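Local coordinates for malonyl CoA:acyl carrier protein malonyltransferase (Streptomyces coelicolor, PDB 1NM2) that probably transfers the malonyl group from malonyl-CoA to holo acyl carrier protein, supplying malonyl-ACP for fatty acid biosynthesis, at residues S149-A161 with A171-K185. Residues are numbered along the deposited sequence; the frame is centred on the assembly and turned at random.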
ATOM      1  N   SER A 149      20.571  -6.369  10.345  1.00 15.65           N
ATOM      2  CA  SER A 149      20.464  -5.319   9.339  1.00 17.65           C
ATOM      3  C   SER A 149      19.836  -4.064   9.917  1.00 16.42           C
ATOM      4  O   SER A 149      20.295  -2.957   9.649  1.00 18.83           O
ATOM      5  CB  SER A 149      19.637  -5.801   8.146  1.00 16.66           C
ATOM      6  OG  SER A 149      20.427  -6.586   7.280  1.00 16.73           O
ATOM      7  N   VAL A 150      18.782  -4.238  10.703  1.00 16.42           N
ATOM      8  CA  VAL A 150      18.109  -3.107  11.326  1.00 16.70           C
ATOM      9  C   VAL A 150      19.074  -2.400  12.279  1.00 17.63           C
ATOM     10  O   VAL A 150      19.206  -1.176  12.248  1.00 16.83           O
ATOM     11  CB  VAL A 150      16.858  -3.571  12.105  1.00 17.12           C
ATOM     12  CG1 VAL A 150      16.326  -2.438  12.984  1.00 16.40           C
ATOM     13  CG2 VAL A 150      15.788  -4.020  11.117  1.00 17.98           C
ATOM     14  N   ALA A 151      19.754  -3.177  13.117  1.00 16.72           N
ATOM     15  CA  ALA A 151      20.709  -2.610  14.067  1.00 15.99           C
ATOM     16  C   ALA A 151      21.755  -1.763  13.346  1.00 16.27           C
ATOM     17  O   ALA A 151      22.052  -0.646  13.757  1.00 17.42           O
ATOM     18  CB  ALA A 151      21.395  -3.732  14.851  1.00 16.28           C
ATOM     19  N   HIS A 152      22.303  -2.302  12.260  1.00 17.06           N
ATOM     20  CA  HIS A 152      23.325  -1.609  11.486  1.00 17.65           C
ATOM     21  C   HIS A 152      22.820  -0.327  10.827  1.00 18.65           C
ATOM     22  O   HIS A 152      23.399   0.743  11.024  1.00 18.53           O
ATOM     23  CB  HIS A 152      23.891  -2.542  10.409  1.00 19.21           C
ATOM     24  CG  HIS A 152      25.036  -1.956   9.641  1.00 19.35           C
ATOM     25  ND1 HIS A 152      26.338  -2.005  10.092  1.00 21.86           N
ATOM     26  CD2 HIS A 152      25.071  -1.285   8.465  1.00 20.72           C
ATOM     27  CE1 HIS A 152      27.126  -1.391   9.227  1.00 23.01           C
ATOM     28  NE2 HIS A 152      26.382  -0.945   8.230  1.00 20.62           N
ATOM     29  N   LEU A 153      21.750  -0.425  10.039  1.00 17.67           N
ATOM     30  CA  LEU A 153      21.224   0.758   9.368  1.00 18.35           C
ATOM     31  C   LEU A 153      20.823   1.843  10.366  1.00 19.13           C
ATOM     32  O   LEU A 153      21.067   3.024  10.125  1.00 17.83           O
ATOM     33  CB  LEU A 153      20.037   0.391   8.469  1.00 18.19           C
ATOM     34  CG  LEU A 153      18.740  -0.096   9.116  1.00 19.00           C
ATOM     35  CD1 LEU A 153      17.861   1.099   9.448  1.00 15.41           C
ATOM     36  CD2 LEU A 153      18.019  -1.036   8.148  1.00 16.96           C
ATOM     37  N   GLU A 154      20.219   1.448  11.487  1.00 19.33           N
ATOM     38  CA  GLU A 154      19.815   2.418  12.499  1.00 21.29           C
ATOM     39  C   GLU A 154      21.036   3.082  13.127  1.00 21.54           C
ATOM     40  O   GLU A 154      21.010   4.276  13.444  1.00 19.31           O
ATOM     41  CB  GLU A 154      18.971   1.751  13.589  1.00 21.96           C
ATOM     42  CG  GLU A 154      17.632   1.240  13.087  1.00 25.15           C
ATOM     43  CD  GLU A 154      16.729   0.748  14.200  1.00 26.10           C
ATOM     44  OE1 GLU A 154      17.211   0.013  15.090  1.00 29.61           O
ATOM     45  OE2 GLU A 154      15.530   1.089  14.178  1.00 26.61           O
ATOM     46  N   ARG A 155      22.101   2.307  13.308  1.00 22.89           N
ATOM     47  CA  ARG A 155      23.327   2.849  13.881  1.00 24.72           C
ATOM     48  C   ARG A 155      23.902   3.910  12.950  1.00 23.85           C
ATOM     49  O   ARG A 155      24.576   4.838  13.392  1.00 24.12           O
ATOM     50  CB  ARG A 155      24.367   1.750  14.081  1.00 26.96           C
ATOM     51  CG  ARG A 155      24.485   1.237  15.501  1.00 31.63           C
ATOM     52  CD  ARG A 155      25.713   0.354  15.612  1.00 35.22           C
ATOM     53  NE  ARG A 155      26.903   1.077  15.173  1.00 36.79           N
ATOM     54  CZ  ARG A 155      27.793   0.603  14.307  1.00 38.33           C
ATOM     55  NH1 ARG A 155      27.634  -0.602  13.778  1.00 38.31           N
ATOM     56  NH2 ARG A 155      28.843   1.339  13.967  1.00 38.63           N
ATOM     57  N   LEU A 156      23.645   3.754  11.655  1.00 23.53           N
ATOM     58  CA  LEU A 156      24.131   4.704  10.668  1.00 22.69           C
ATOM     59  C   LEU A 156      23.181   5.885  10.539  1.00 22.17           C
ATOM     60  O   LEU A 156      23.441   6.817   9.778  1.00 22.44           O
ATOM     61  CB  LEU A 156      24.315   4.029   9.308  1.00 23.97           C
ATOM     62  CG  LEU A 156      25.688   3.405   9.041  1.00 25.68           C
ATOM     63  CD1 LEU A 156      26.083   2.474  10.184  1.00 24.97           C
ATOM     64  CD2 LEU A 156      25.635   2.649   7.717  1.00 25.40           C
ATOM     65  N   GLY A 157      22.077   5.844  11.282  1.00 20.48           N
ATOM     66  CA  GLY A 157      21.139   6.952  11.250  1.00 18.78           C
ATOM     67  C   GLY A 157      19.901   6.757  10.399  1.00 18.26           C
ATOM     68  O   GLY A 157      19.067   7.657  10.310  1.00 16.33           O
ATOM     69  N   LEU A 158      19.775   5.588   9.780  1.00 15.84           N
ATOM     70  CA  LEU A 158      18.619   5.293   8.943  1.00 17.39           C
ATOM     71  C   LEU A 158      17.504   4.681   9.787  1.00 17.02           C
ATOM     72  O   LEU A 158      17.719   4.306  10.935  1.00 18.21           O
ATOM     73  CB  LEU A 158      18.993   4.299   7.837  1.00 16.99           C
ATOM     74  CG  LEU A 158      20.064   4.621   6.787  1.00 19.65           C
ATOM     75  CD1 LEU A 158      19.709   5.906   6.079  1.00 20.97           C
ATOM     76  CD2 LEU A 158      21.432   4.709   7.433  1.00 20.24           C
ATOM     77  N   THR A 159      16.315   4.572   9.210  1.00 16.24           N
ATOM     78  CA  THR A 159      15.198   3.969   9.918  1.00 18.98           C
ATOM     79  C   THR A 159      14.666   2.825   9.059  1.00 17.75           C
ATOM     80  O   THR A 159      14.724   2.880   7.829  1.00 18.50           O
ATOM     81  CB  THR A 159      14.056   4.973  10.149  1.00 19.73           C
ATOM     82  OG1 THR A 159      13.377   5.205   8.912  1.00 26.70           O
ATOM     83  CG2 THR A 159      14.595   6.288  10.662  1.00 18.27           C
ATOM     84  N   PRO A 160      14.173   1.755   9.693  1.00 18.14           N
ATOM     85  CA  PRO A 160      13.644   0.631   8.917  1.00 19.14           C
ATOM     86  C   PRO A 160      12.220   0.980   8.483  1.00 18.41           C
ATOM     87  O   PRO A 160      11.245   0.541   9.098  1.00 20.28           O
ATOM     88  CB  PRO A 160      13.696  -0.521   9.914  1.00 17.99           C
ATOM     89  CG  PRO A 160      13.377   0.168  11.209  1.00 18.53           C
ATOM     90  CD  PRO A 160      14.211   1.434  11.132  1.00 19.26           C
ATOM     91  N   ALA A 161      12.122   1.784   7.428  1.00 18.27           N
ATOM     92  CA  ALA A 161      10.846   2.252   6.886  1.00 17.39           C
ATOM     93  C   ALA A 161       9.875   1.149   6.473  1.00 19.12           C
ATOM     94  O   ALA A 161       8.658   1.302   6.593  1.00 20.04           O
ATOM     95  CB  ALA A 161      11.108   3.184   5.706  1.00 17.88           C
ATOM     96  N   ALA A 171      15.523   0.358   4.031  1.00 16.80           N
ATOM     97  CA  ALA A 171      16.095   1.439   4.827  1.00 17.31           C
ATOM     98  C   ALA A 171      15.723   2.779   4.204  1.00 17.25           C
ATOM     99  O   ALA A 171      15.546   2.872   2.991  1.00 19.31           O
ATOM    100  CB  ALA A 171      17.616   1.296   4.894  1.00 16.37           C
ATOM    101  N   ALA A 172      15.606   3.809   5.035  1.00 15.89           N
ATOM    102  CA  ALA A 172      15.257   5.138   4.561  1.00 16.32           C
ATOM    103  C   ALA A 172      15.949   6.210   5.394  1.00 16.54           C
ATOM    104  O   ALA A 172      16.126   6.060   6.603  1.00 17.80           O
ATOM    105  CB  ALA A 172      13.745   5.334   4.612  1.00 14.85           C
ATOM    106  N   GLY A 173      16.334   7.291   4.731  1.00 16.41           N
ATOM    107  CA  GLY A 173      17.001   8.386   5.408  1.00 16.54           C
ATOM    108  C   GLY A 173      17.527   9.357   4.370  1.00 17.23           C
ATOM    109  O   GLY A 173      17.005   9.409   3.249  1.00 16.77           O
ATOM    110  N   THR A 174      18.550  10.128   4.731  1.00 16.75           N
ATOM    111  CA  THR A 174      19.129  11.088   3.802  1.00 17.98           C
ATOM    112  C   THR A 174      19.965  10.352   2.765  1.00 19.15           C
ATOM    113  O   THR A 174      20.379   9.212   2.980  1.00 18.88           O
ATOM    114  CB  THR A 174      20.035  12.119   4.529  1.00 19.27           C
ATOM    115  OG1 THR A 174      21.174  11.454   5.087  1.00 19.62           O
ATOM    116  CG2 THR A 174      19.269  12.811   5.646  1.00 18.55           C
ATOM    117  N   MET A 175      20.212  11.003   1.635  1.00 20.02           N
ATOM    118  CA  MET A 175      21.009  10.392   0.585  1.00 22.50           C
ATOM    119  C   MET A 175      22.431  10.105   1.077  1.00 21.90           C
ATOM    120  O   MET A 175      23.039   9.123   0.668  1.00 21.71           O
ATOM    121  CB  MET A 175      21.035  11.293  -0.655  1.00 25.23           C
ATOM    122  CG  MET A 175      19.675  11.408  -1.340  1.00 29.83           C
ATOM    123  SD  MET A 175      18.974   9.786  -1.766  1.00 35.58           S
ATOM    124  CE  MET A 175      19.731   9.515  -3.375  1.00 34.77           C
ATOM    125  N   GLU A 176      22.956  10.949   1.962  1.00 24.10           N
ATOM    126  CA  GLU A 176      24.300  10.731   2.498  1.00 24.21           C
ATOM    127  C   GLU A 176      24.338   9.438   3.310  1.00 22.24           C
ATOM    128  O   GLU A 176      25.261   8.634   3.174  1.00 22.64           O
ATOM    129  CB  GLU A 176      24.729  11.887   3.401  1.00 28.11           C
ATOM    130  CG  GLU A 176      24.835  13.233   2.715  1.00 34.24           C
ATOM    131  CD  GLU A 176      25.492  14.273   3.601  1.00 37.16           C
ATOM    132  OE1 GLU A 176      25.072  14.410   4.771  1.00 40.63           O
ATOM    133  OE2 GLU A 176      26.428  14.954   3.129  1.00 39.51           O
ATOM    134  N   GLN A 177      23.334   9.245   4.157  1.00 20.19           N
ATOM    135  CA  GLN A 177      23.258   8.046   4.981  1.00 19.05           C
ATOM    136  C   GLN A 177      23.050   6.813   4.108  1.00 17.58           C
ATOM    137  O   GLN A 177      23.680   5.775   4.324  1.00 18.46           O
ATOM    138  CB  GLN A 177      22.114   8.174   5.996  1.00 19.61           C
ATOM    139  CG  GLN A 177      22.213   9.419   6.869  1.00 21.15           C
ATOM    140  CD  GLN A 177      20.982   9.653   7.740  1.00 21.74           C
ATOM    141  OE1 GLN A 177      19.844   9.456   7.307  1.00 19.49           O
ATOM    142  NE2 GLN A 177      21.211  10.102   8.965  1.00 18.25           N
ATOM    143  N   LEU A 178      22.168   6.923   3.120  1.00 17.53           N
ATOM    144  CA  LEU A 178      21.905   5.795   2.235  1.00 17.75           C
ATOM    145  C   LEU A 178      23.182   5.403   1.497  1.00 19.21           C
ATOM    146  O   LEU A 178      23.425   4.220   1.233  1.00 19.21           O
ATOM    147  CB  LEU A 178      20.786   6.146   1.240  1.00 17.20           C
ATOM    148  CG  LEU A 178      19.381   6.113   1.868  1.00 18.77           C
ATOM    149  CD1 LEU A 178      18.350   6.812   0.972  1.00 18.88           C
ATOM    150  CD2 LEU A 178      18.997   4.667   2.114  1.00 15.19           C
ATOM    151  N   ALA A 179      23.998   6.399   1.168  1.00 19.68           N
ATOM    152  CA  ALA A 179      25.261   6.151   0.477  1.00 19.62           C
ATOM    153  C   ALA A 179      26.237   5.489   1.452  1.00 20.54           C
ATOM    154  O   ALA A 179      26.989   4.589   1.081  1.00 20.54           O
ATOM    155  CB  ALA A 179      25.839   7.460  -0.046  1.00 19.89           C
ATOM    156  N   ALA A 180      26.220   5.934   2.704  1.00 20.69           N
ATOM    157  CA  ALA A 180      27.101   5.357   3.718  1.00 21.54           C
ATOM    158  C   ALA A 180      26.709   3.906   3.964  1.00 21.75           C
ATOM    159  O   ALA A 180      27.557   3.067   4.278  1.00 21.49           O
ATOM    160  CB  ALA A 180      27.005   6.150   5.022  1.00 19.46           C
ATOM    161  N   LEU A 181      25.419   3.616   3.805  1.00 22.56           N
ATOM    162  CA  LEU A 181      24.895   2.269   4.015  1.00 22.11           C
ATOM    163  C   LEU A 181      25.384   1.337   2.916  1.00 22.61           C
ATOM    164  O   LEU A 181      25.667   0.165   3.159  1.00 22.27           O
ATOM    165  CB  LEU A 181      23.363   2.288   4.008  1.00 22.54           C
ATOM    166  CG  LEU A 181      22.590   1.320   4.912  1.00 21.88           C
ATOM    167  CD1 LEU A 181      21.211   1.093   4.303  1.00 22.88           C
ATOM    168  CD2 LEU A 181      23.321  -0.003   5.059  1.00 24.59           C
ATOM    169  N   ASN A 182      25.481   1.865   1.701  1.00 23.82           N
ATOM    170  CA  ASN A 182      25.934   1.063   0.570  1.00 25.18           C
ATOM    171  C   ASN A 182      27.430   0.802   0.633  1.00 24.92           C
ATOM    172  O   ASN A 182      27.906  -0.252   0.206  1.00 24.05           O
ATOM    173  CB  ASN A 182      25.590   1.762  -0.747  1.00 25.47           C
ATOM    174  CG  ASN A 182      25.948   0.926  -1.954  1.00 27.07           C
ATOM    175  OD1 ASN A 182      25.627  -0.260  -2.010  1.00 28.08           O
ATOM    176  ND2 ASN A 182      26.610   1.537  -2.931  1.00 27.03           N
ATOM    177  N   GLU A 183      28.171   1.771   1.160  1.00 26.19           N
ATOM    178  CA  GLU A 183      29.617   1.648   1.279  1.00 27.53           C
ATOM    179  C   GLU A 183      29.972   0.758   2.463  1.00 26.45           C
ATOM    180  O   GLU A 183      30.951   0.013   2.425  1.00 27.67           O
ATOM    181  CB  GLU A 183      30.242   3.042   1.427  1.00 30.61           C
ATOM    182  CG  GLU A 183      30.225   3.841   0.119  1.00 35.17           C
ATOM    183  CD  GLU A 183      30.494   5.327   0.310  1.00 38.32           C
ATOM    184  OE1 GLU A 183      31.522   5.686   0.927  1.00 40.46           O
ATOM    185  OE2 GLU A 183      29.673   6.139  -0.169  1.00 41.16           O
ATOM    186  N   ASP A 184      29.165   0.837   3.514  1.00 25.57           N
ATOM    187  CA  ASP A 184      29.368   0.021   4.700  1.00 24.64           C
ATOM    188  C   ASP A 184      28.069  -0.743   4.945  1.00 23.40           C
ATOM    189  O   ASP A 184      27.229  -0.338   5.754  1.00 21.46           O
ATOM    190  CB  ASP A 184      29.723   0.902   5.899  1.00 25.92           C
ATOM    191  CG  ASP A 184      29.781   0.124   7.202  1.00 28.35           C
ATOM    192  OD1 ASP A 184      30.005  -1.108   7.162  1.00 28.44           O
ATOM    193  OD2 ASP A 184      29.613   0.750   8.268  1.00 31.37           O
ATOM    194  N   LYS A 185      27.918  -1.848   4.226  1.00 22.23           N
ATOM    195  CA  LYS A 185      26.721  -2.675   4.309  1.00 21.61           C
ATOM    196  C   LYS A 185      26.658  -3.541   5.558  1.00 21.50           C
ATOM    197  O   LYS A 185      27.684  -3.858   6.164  1.00 17.45           O
ATOM    198  CB  LYS A 185      26.628  -3.594   3.090  1.00 20.14           C
ATOM    199  CG  LYS A 185      26.581  -2.887   1.742  1.00 21.57           C
ATOM    200  CD  LYS A 185      26.368  -3.907   0.622  1.00 20.14           C
ATOM    201  CE  LYS A 185      26.381  -3.258  -0.758  1.00 20.50           C
ATOM    202  NZ  LYS A 185      27.679  -2.587  -1.025  1.00 20.07           N
TER
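L158 packs against Q177 where two helix-and-strand units meet in the small ferredoxin-like subdomain of this acyltransferase. Helices 146-155 and 175-183 lie on one side of its mixed sheet. The hairpin of strands 159-165 and 168-172 links them. Its open end is tied by a two-way backbone pair: T159 N gives to A172 O at 3.0 Å, and A172 N returns a bond to T159 O. On the T159 and A172 side of the hairpin, A161 CB touches A172 CB, and T203 touches both T159 and A172.

The tight part lies between the helices and the hairpin. The CG of L158 is anti to its carbonyl carbon, and the branched end reaches helix 175-183. CD1 sits 3.3 Å from Q177 CB and also meets G173 CA, where the absence of a side chain leaves room for it. CD2 of L158 lies 3.8 Å from Q177 CB, with L181 CG a little farther off. L153 adds CD2 against A171 CB, at 4.0 Å. Nearby, a Schellman motif at G157 ends helix 146-155. A capping box of T174 and Q177 starts the other helix; T174 N donates to Q177 OE1, which ties the Q177 amide to the N-cap residue.

The outer side is looser and more polar. L156 CD2 rests on L181 CA, and its CD1 lies over one face of the H152 ring, near the rim. D184 is exposed, just past the end of helix 175-183. Its carboxylate stands almost perpendicular to the imidazole (88°), while P186 also touches H152. The CG of H152 is anti to the backbone N (chi1 -175°), which carries the ring to the chain just past the end of helix 175-183. There NE2 donates to the backbone O of D184 at 2.7 Å, approaching from above the carbonyl plane, 40° out of it.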